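Local structure of diphosphomevalonate decarboxylase, putative (Trypanosoma brucei, 2HKE) at residues K74-R77 against V78-M81; S144-A147 against C148-A151; S269-M272 against I273-V276. The protein probably catalyses the ATP-dependent decarboxylation of (R)-5-diphosphomevalonate to isopentenyl diphosphate, a precursor of isoprenoids and sterols. The protein carries 1 engineered substitution. One frame throughout, in Å; residues are numbered along the deposited sequence.

Contact 1 (K74-R77 against V78-M81); sequences KTPR and VQSM. With SO4 (sulfate ion), chain C.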
loop_
_atom_site.group_PDB
_atom_site.type_symbol
_atom_site.label_atom_id
_atom_site.label_comp_id
_atom_site.label_asym_id
_atom_site.label_seq_id
_atom_site.Cartn_x
_atom_site.Cartn_y
_atom_site.Cartn_z
ATOM N N LYS A 74 -17.642 14.682 -10.962
ATOM C CA LYS A 74 -18.135 13.857 -9.857
ATOM C C LYS A 74 -17.027 13.093 -9.136
ATOM O O LYS A 74 -17.304 12.231 -8.317
ATOM C CB LYS A 74 -19.192 12.851 -10.376
ATOM C CG LYS A 74 -20.379 13.549 -11.062
ATOM C CD LYS A 74 -21.347 12.574 -11.724
ATOM C CE LYS A 74 -22.539 13.306 -12.380
ATOM N NZ LYS A 74 -23.302 12.350 -13.298
ATOM N N THR A 75 -15.772 13.445 -9.421
ATOM C CA THR A 75 -14.604 12.718 -8.887
ATOM C C THR A 75 -13.678 13.765 -8.195
ATOM O O THR A 75 -12.687 14.167 -8.774
ATOM C CB THR A 75 -13.872 11.948 -10.028
ATOM O OG1 THR A 75 -14.830 11.190 -10.795
ATOM C CG2 THR A 75 -12.878 10.978 -9.486
ATOM N N PRO A 76 -14.071 14.271 -7.003
ATOM C CA PRO A 76 -13.350 15.397 -6.394
ATOM C C PRO A 76 -11.853 15.194 -6.149
ATOM O O PRO A 76 -11.092 16.158 -6.230
ATOM C CB PRO A 76 -14.127 15.668 -5.082
ATOM C CG PRO A 76 -14.889 14.451 -4.823
ATOM C CD PRO A 76 -15.268 13.929 -6.216
ATOM N N ARG A 77 -11.419 13.970 -5.858
ATOM C CA ARG A 77 -9.983 13.742 -5.619
ATOM C C ARG A 77 -9.183 14.034 -6.884
ATOM O O ARG A 77 -8.113 14.692 -6.818
ATOM C CB ARG A 77 -9.757 12.330 -5.115
ATOM C CG ARG A 77 -10.305 12.089 -3.693
ATOM C CD ARG A 77 -9.555 12.865 -2.624
ATOM N NE ARG A 77 -9.999 12.579 -1.231
ATOM C CZ ARG A 77 -9.579 11.562 -0.486
ATOM N NH1 ARG A 77 -8.722 10.684 -0.959
ATOM N NH2 ARG A 77 -10.061 11.418 0.755
ATOM N N VAL A 78 -9.710 13.630 -8.024
ATOM C CA VAL A 78 -9.041 13.918 -9.323
ATOM C C VAL A 78 -9.145 15.427 -9.689
ATOM O O VAL A 78 -8.153 16.066 -10.113
ATOM C CB VAL A 78 -9.552 12.946 -10.447
ATOM C CG1 VAL A 78 -9.036 13.372 -11.826
ATOM C CG2 VAL A 78 -9.238 11.486 -10.119
ATOM N N GLN A 79 -10.283 16.060 -9.429
ATOM C CA GLN A 79 -10.433 17.511 -9.650
ATOM C C GLN A 79 -9.430 18.260 -8.801
ATOM O O GLN A 79 -8.844 19.250 -9.256
ATOM C CB GLN A 79 -11.842 18.033 -9.308
ATOM C CG GLN A 79 -13.015 17.576 -10.157
ATOM C CD GLN A 79 -14.404 17.903 -9.513
ATOM O OE1 GLN A 79 -14.899 17.105 -8.713
ATOM N NE2 GLN A 79 -15.020 19.093 -9.858
ATOM N N SER A 80 -9.228 17.804 -7.556
ATOM C CA SER A 80 -8.247 18.383 -6.640
ATOM C C SER A 80 -6.826 18.319 -7.203
ATOM O O SER A 80 -6.058 19.296 -7.150
ATOM C CB SER A 80 -8.338 17.700 -5.262
ATOM O OG SER A 80 -7.494 18.337 -4.311
ATOM N N MET A 81 -6.462 17.172 -7.738
ATOM C CA MET A 81 -5.135 17.005 -8.341
ATOM C C MET A 81 -4.979 17.968 -9.518
ATOM O O MET A 81 -3.977 18.704 -9.623
ATOM C CB MET A 81 -4.916 15.550 -8.777
ATOM C CG MET A 81 -4.819 14.627 -7.554
ATOM S SD MET A 81 -4.862 12.901 -8.126
ATOM C CE MET A 81 -3.205 12.771 -8.748
HETATM S S SO4 C . -7.487 8.657 1.883
HETATM O O1 SO4 C . -8.656 9.265 2.487
HETATM O O2 SO4 C . -7.261 7.351 2.457
HETATM O O3 SO4 C . -7.688 8.499 0.447
HETATM O O4 SO4 C . -6.307 9.483 2.150
#
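Thr75 O receives the first main-chain bonds of helix 76-86: Gln79 N bonds to it at 3.1 Å, while Val78 N reaches the same oxygen only weakly. The i to i+4 pattern then runs on from Pro76 O to Ser80 N (2.8 Å) and from Arg77 O to Met81 N. Thr75 holds the N-cap position but makes no capping bond with its side chain; OG1 is bonded to Asp71 O instead.

Within the turn, Thr75 CG2, anti to its own N, lies alongside Val78 CG2 at 3.7 Å, the two branches pointing the same way. The Gln79 side chain slants across Pro76 and brings OE1 to 3.3 Å from Pro76 CA.

The charged interaction leads off the helix. Arg77, bent at chi2 (-67°), presents the edge of its guanidinium to a sulfate ion, probably from the crystallisation liquor, NH1 bonding O3 at 2.8 Å and NH2 bonding O1 at 3.1 Å. Gripped through two different nitrogens, the group is probably restrained in its rotation, and NH1 also serves Gly143 O. The first turn of the helix thus carries an arginine into an anion site that Lys22 also lines.

Arg77, Val78 and Met81 rest on Tyr119 of helix 114-130, while Ser80 and Met81 meet Leu142 of helix 136-143.

Contact 2 (S144-A147 against C148-A151); sequences SGSA and CRSA. With SO4 (sulfate ion), chain C.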
loop_
_atom_site.group_PDB
_atom_site.type_symbol
_atom_site.label_atom_id
_atom_site.label_comp_id
_atom_site.label_asym_id
_atom_site.label_seq_id
_atom_site.Cartn_x
_atom_site.Cartn_y
_atom_site.Cartn_z
ATOM N N SER A 144 -4.993 10.302 -2.926
ATOM C CA SER A 144 -5.108 9.351 -1.803
ATOM C C SER A 144 -3.875 9.482 -0.946
ATOM O O SER A 144 -2.748 9.495 -1.431
ATOM C CB SER A 144 -5.227 7.872 -2.262
ATOM O OG SER A 144 -5.374 7.056 -1.128
ATOM N N GLY A 145 -4.052 9.507 0.360
ATOM C CA GLY A 145 -2.891 9.681 1.221
ATOM C C GLY A 145 -1.831 8.622 0.998
ATOM O O GLY A 145 -0.665 8.939 0.783
ATOM N N SER A 146 -2.224 7.358 0.972
ATOM C CA SER A 146 -1.212 6.309 0.835
ATOM C C SER A 146 -0.547 6.331 -0.557
ATOM O O SER A 146 0.563 5.850 -0.695
ATOM C CB SER A 146 -1.831 4.969 1.199
ATOM O OG SER A 146 -2.513 4.453 0.109
ATOM N N ALA A 147 -1.176 6.960 -1.564
ATOM C CA ALA A 147 -0.541 7.076 -2.900
ATOM C C ALA A 147 0.761 7.831 -2.829
ATOM O O ALA A 147 1.683 7.599 -3.621
ATOM C CB ALA A 147 -1.490 7.740 -3.946
ATOM N N CYS A 148 0.841 8.783 -1.926
ATOM C CA CYS A 148 2.032 9.568 -1.830
ATOM C C CYS A 148 3.294 8.752 -1.496
ATOM O O CYS A 148 4.432 9.167 -1.875
ATOM C CB CYS A 148 1.771 10.731 -0.864
ATOM S SG CYS A 148 2.217 10.482 0.828
ATOM N N ARG A 149 3.142 7.553 -0.923
ATOM C CA ARG A 149 4.310 6.766 -0.574
ATOM C C ARG A 149 4.786 5.835 -1.692
ATOM O O ARG A 149 5.850 5.251 -1.577
ATOM C CB ARG A 149 4.076 5.973 0.701
ATOM C CG ARG A 149 3.719 6.838 1.958
ATOM C CD ARG A 149 3.667 5.921 3.181
ATOM N NE ARG A 149 2.768 4.777 2.910
ATOM C CZ ARG A 149 1.526 4.635 3.335
ATOM N NH1 ARG A 149 0.978 5.519 4.160
ATOM N NH2 ARG A 149 0.819 3.598 2.910
ATOM N N SER A 150 3.986 5.688 -2.755
ATOM C CA SER A 150 4.370 4.868 -3.887
ATOM C C SER A 150 5.323 5.603 -4.875
ATOM O O SER A 150 5.747 4.996 -5.897
ATOM C CB SER A 150 3.138 4.263 -4.545
ATOM O OG SER A 150 2.699 3.120 -3.832
ATOM N N ALA A 151 5.637 6.866 -4.572
ATOM C CA ALA A 151 6.434 7.718 -5.441
ATOM C C ALA A 151 7.894 7.307 -5.492
ATOM O O ALA A 151 8.596 7.677 -6.435
ATOM C CB ALA A 151 6.293 9.250 -5.014
HETATM S S SO4 C . -7.487 8.657 1.883
HETATM O O1 SO4 C . -8.656 9.265 2.487
HETATM O O2 SO4 C . -7.261 7.351 2.457
HETATM O O3 SO4 C . -7.688 8.499 0.447
HETATM O O4 SO4 C . -6.307 9.483 2.150
#
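Ser146 and Arg149 make the main side-chain contact of this turn. The guanidinium of Arg149 folds back over Ser146, whose CA sits 3.7 Å above one of its faces, offset toward the rim, while NH2 comes within 3.4 Å of Ser146 CB. The bend that brings it there is at chi3 (-53°). The backbone is set by three i to i+3 bonds, from Cys148 N to Gly145 O, Arg149 N to Ser146 O and Ser150 N to Ala147 O, each 3.1 Å long. Their donors stand 50° or more out of the carbonyl planes, in keeping with tight turns of the 3-10 kind.

Farther out, Asn13 ties the turn together: its OD1 takes Arg149 NH2 and its ND2 bonds both Ser146 O and Ser150 OG. Ser36 OG receives Arg149 NH1, and Trp158 of strand 155-159 packs against Cys148 and Arg149.

At the leading end, Gly145 N donates to sulfate O4 at 2.9 Å, and Ser144 OG lies 3.1 Å from sulfate O3. The ion probably comes from the crystallisation liquor, yet a main-chain N-H directed at it, joined by Lys22 and Arg77, is consistent with a site for a phosphate group of the diphosphate substrate.

Contact 3 (S269-M272 against I273-V276); sequences SYAM and IRLV. With SO4 (sulfate ion), chain D.
Four successive i to i+4 bonds, from Ile273 N to Ser269 O through Val276 N to Met272 O, run through this part of helix 267-283. Between the side chains the touch is lighter. Tyr270 CD1 and Ile273 CD1 approach at 4.3 Å, the methyl meeting the ring obliquely, and Met272 SD lies equally far from Leu275 CD2. In Met272 the bend at chi2 (-65°) turns SD aside, and a second bend at chi3 folds CE back. The branch of Val276 beside its own N, CG2, packs closely on Met272 O at 3.2 Å. Met272, Ile273, Leu275 and Val276 form the buried flank of a helix laid against strands 288-291 and 298-303 of the mixed sheet in the C-terminal domain: Ile273 and Val276 meet Tyr290 of the former, Val276 also meets Leu300 of the latter, and Met272 and Leu275 share Leu314 of helix 307-317. Ser269 OG is bonded outside the turn, to Ala296 O and Thr266 N. Arg274 leaves on a more exposed side. Its guanidinium lies with one face over Ala271 CA, 3.7 Å from NH1, and its NE edge is turned to a second sulfate. NE donates to both O4, at 3.0 Å, and O3, while NH2 donates to O3 as well; none of these bonds is straight, the angles lying near 140°. Asp350 N, also donating to this ion, shares the site.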
loop_
_atom_site.group_PDB
_atom_site.type_symbol
_atom_site.label_atom_id
_atom_site.label_comp_id
_atom_site.label_asym_id
_atom_site.label_seq_id
_atom_site.Cartn_x
_atom_site.Cartn_y
_atom_site.Cartn_z
ATOM N N SER A 269 -8.318 -13.885 9.073
ATOM C CA SER A 269 -7.319 -12.893 9.520
ATOM C C SER A 269 -6.749 -13.226 10.888
ATOM O O SER A 269 -5.526 -13.240 11.089
ATOM C CB SER A 269 -7.924 -11.487 9.572
ATOM O OG SER A 269 -8.482 -11.149 8.334
ATOM N N TYR A 270 -7.638 -13.460 11.854
ATOM C CA TYR A 270 -7.227 -13.746 13.215
ATOM C C TYR A 270 -6.498 -15.065 13.327
ATOM O O TYR A 270 -5.528 -15.179 14.098
ATOM C CB TYR A 270 -8.412 -13.708 14.210
ATOM C CG TYR A 270 -9.135 -12.390 14.281
ATOM C CD1 TYR A 270 -8.448 -11.211 14.543
ATOM C CD2 TYR A 270 -10.513 -12.315 14.072
ATOM C CE1 TYR A 270 -9.108 -9.989 14.605
ATOM C CE2 TYR A 270 -11.187 -11.080 14.128
ATOM C CZ TYR A 270 -10.488 -9.941 14.413
ATOM O OH TYR A 270 -11.154 -8.738 14.473
ATOM N N ALA A 271 -6.907 -16.047 12.525
ATOM C CA ALA A 271 -6.176 -17.302 12.532
ATOM C C ALA A 271 -4.742 -17.101 11.986
ATOM O O ALA A 271 -3.812 -17.733 12.450
ATOM C CB ALA A 271 -6.899 -18.307 11.683
ATOM N N MET A 272 -4.597 -16.240 10.983
ATOM C CA MET A 272 -3.265 -15.918 10.447
ATOM C C MET A 272 -2.402 -15.280 11.502
ATOM O O MET A 272 -1.214 -15.597 11.604
ATOM C CB MET A 272 -3.362 -15.063 9.167
ATOM C CG MET A 272 -3.629 -15.883 7.914
ATOM S SD MET A 272 -2.347 -17.025 7.410
ATOM C CE MET A 272 -1.039 -15.868 6.853
ATOM N N ILE A 273 -2.983 -14.417 12.332
ATOM C CA ILE A 273 -2.230 -13.798 13.394
ATOM C C ILE A 273 -1.765 -14.902 14.355
ATOM O O ILE A 273 -0.608 -14.963 14.695
ATOM C CB ILE A 273 -3.062 -12.756 14.128
ATOM C CG1 ILE A 273 -3.317 -11.536 13.239
ATOM C CG2 ILE A 273 -2.427 -12.421 15.480
ATOM C CD1 ILE A 273 -4.294 -10.564 13.837
ATOM N N ARG A 274 -2.690 -15.769 14.781
ATOM C CA ARG A 274 -2.336 -16.853 15.680
ATOM C C ARG A 274 -1.257 -17.753 15.105
ATOM O O ARG A 274 -0.354 -18.178 15.856
ATOM C CB ARG A 274 -3.568 -17.696 16.044
ATOM C CG ARG A 274 -4.583 -16.906 16.786
ATOM C CD ARG A 274 -5.504 -17.782 17.648
ATOM N NE ARG A 274 -6.019 -18.935 16.923
ATOM C CZ ARG A 274 -7.043 -18.899 16.085
ATOM N NH1 ARG A 274 -7.679 -17.770 15.863
ATOM N NH2 ARG A 274 -7.443 -20.017 15.487
ATOM N N LEU A 275 -1.349 -18.039 13.802
ATOM C CA LEU A 275 -0.391 -18.919 13.119
ATOM C C LEU A 275 1.017 -18.316 13.079
ATOM O O LEU A 275 2.035 -18.989 13.390
ATOM C CB LEU A 275 -0.885 -19.196 11.706
ATOM C CG LEU A 275 -0.084 -20.171 10.866
ATOM C CD1 LEU A 275 0.285 -21.472 11.619
ATOM C CD2 LEU A 275 -0.852 -20.467 9.604
ATOM N N VAL A 276 1.106 -17.055 12.713
ATOM C CA VAL A 276 2.413 -16.414 12.685
ATOM C C VAL A 276 3.010 -16.451 14.079
ATOM O O VAL A 276 4.197 -16.772 14.249
ATOM C CB VAL A 276 2.318 -14.976 12.161
ATOM C CG1 VAL A 276 3.622 -14.217 12.371
ATOM C CG2 VAL A 276 1.848 -15.024 10.707
HETATM S S SO4 D . -5.334 -22.087 18.564
HETATM O O1 SO4 D . -6.329 -22.041 19.627
HETATM O O2 SO4 D . -4.527 -23.277 18.720
HETATM O O3 SO4 D . -6.044 -22.091 17.281
HETATM O O4 SO4 D . -4.526 -20.880 18.676
#

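In the fold
The three contacts follow one another along the chain, contacts 1 and 2 in the N-terminal domain and contact 3 in the C-terminal one. The first two have centres about 16 Å apart and share one sulfate, Arg77 NH1 packing on Ser144 CA beside it. Tyr119 of helix 114-130 touches both. Thr200, which belongs to the C-terminal domain, also bonds this ion, so the anion site lies where the two domains meet, consistent with a substrate-binding site between them. Contact 3, its centre about 38 Å from that of contact 1 and on the opposite side of the chain's centre, is far from that site and holds a separate sulfate.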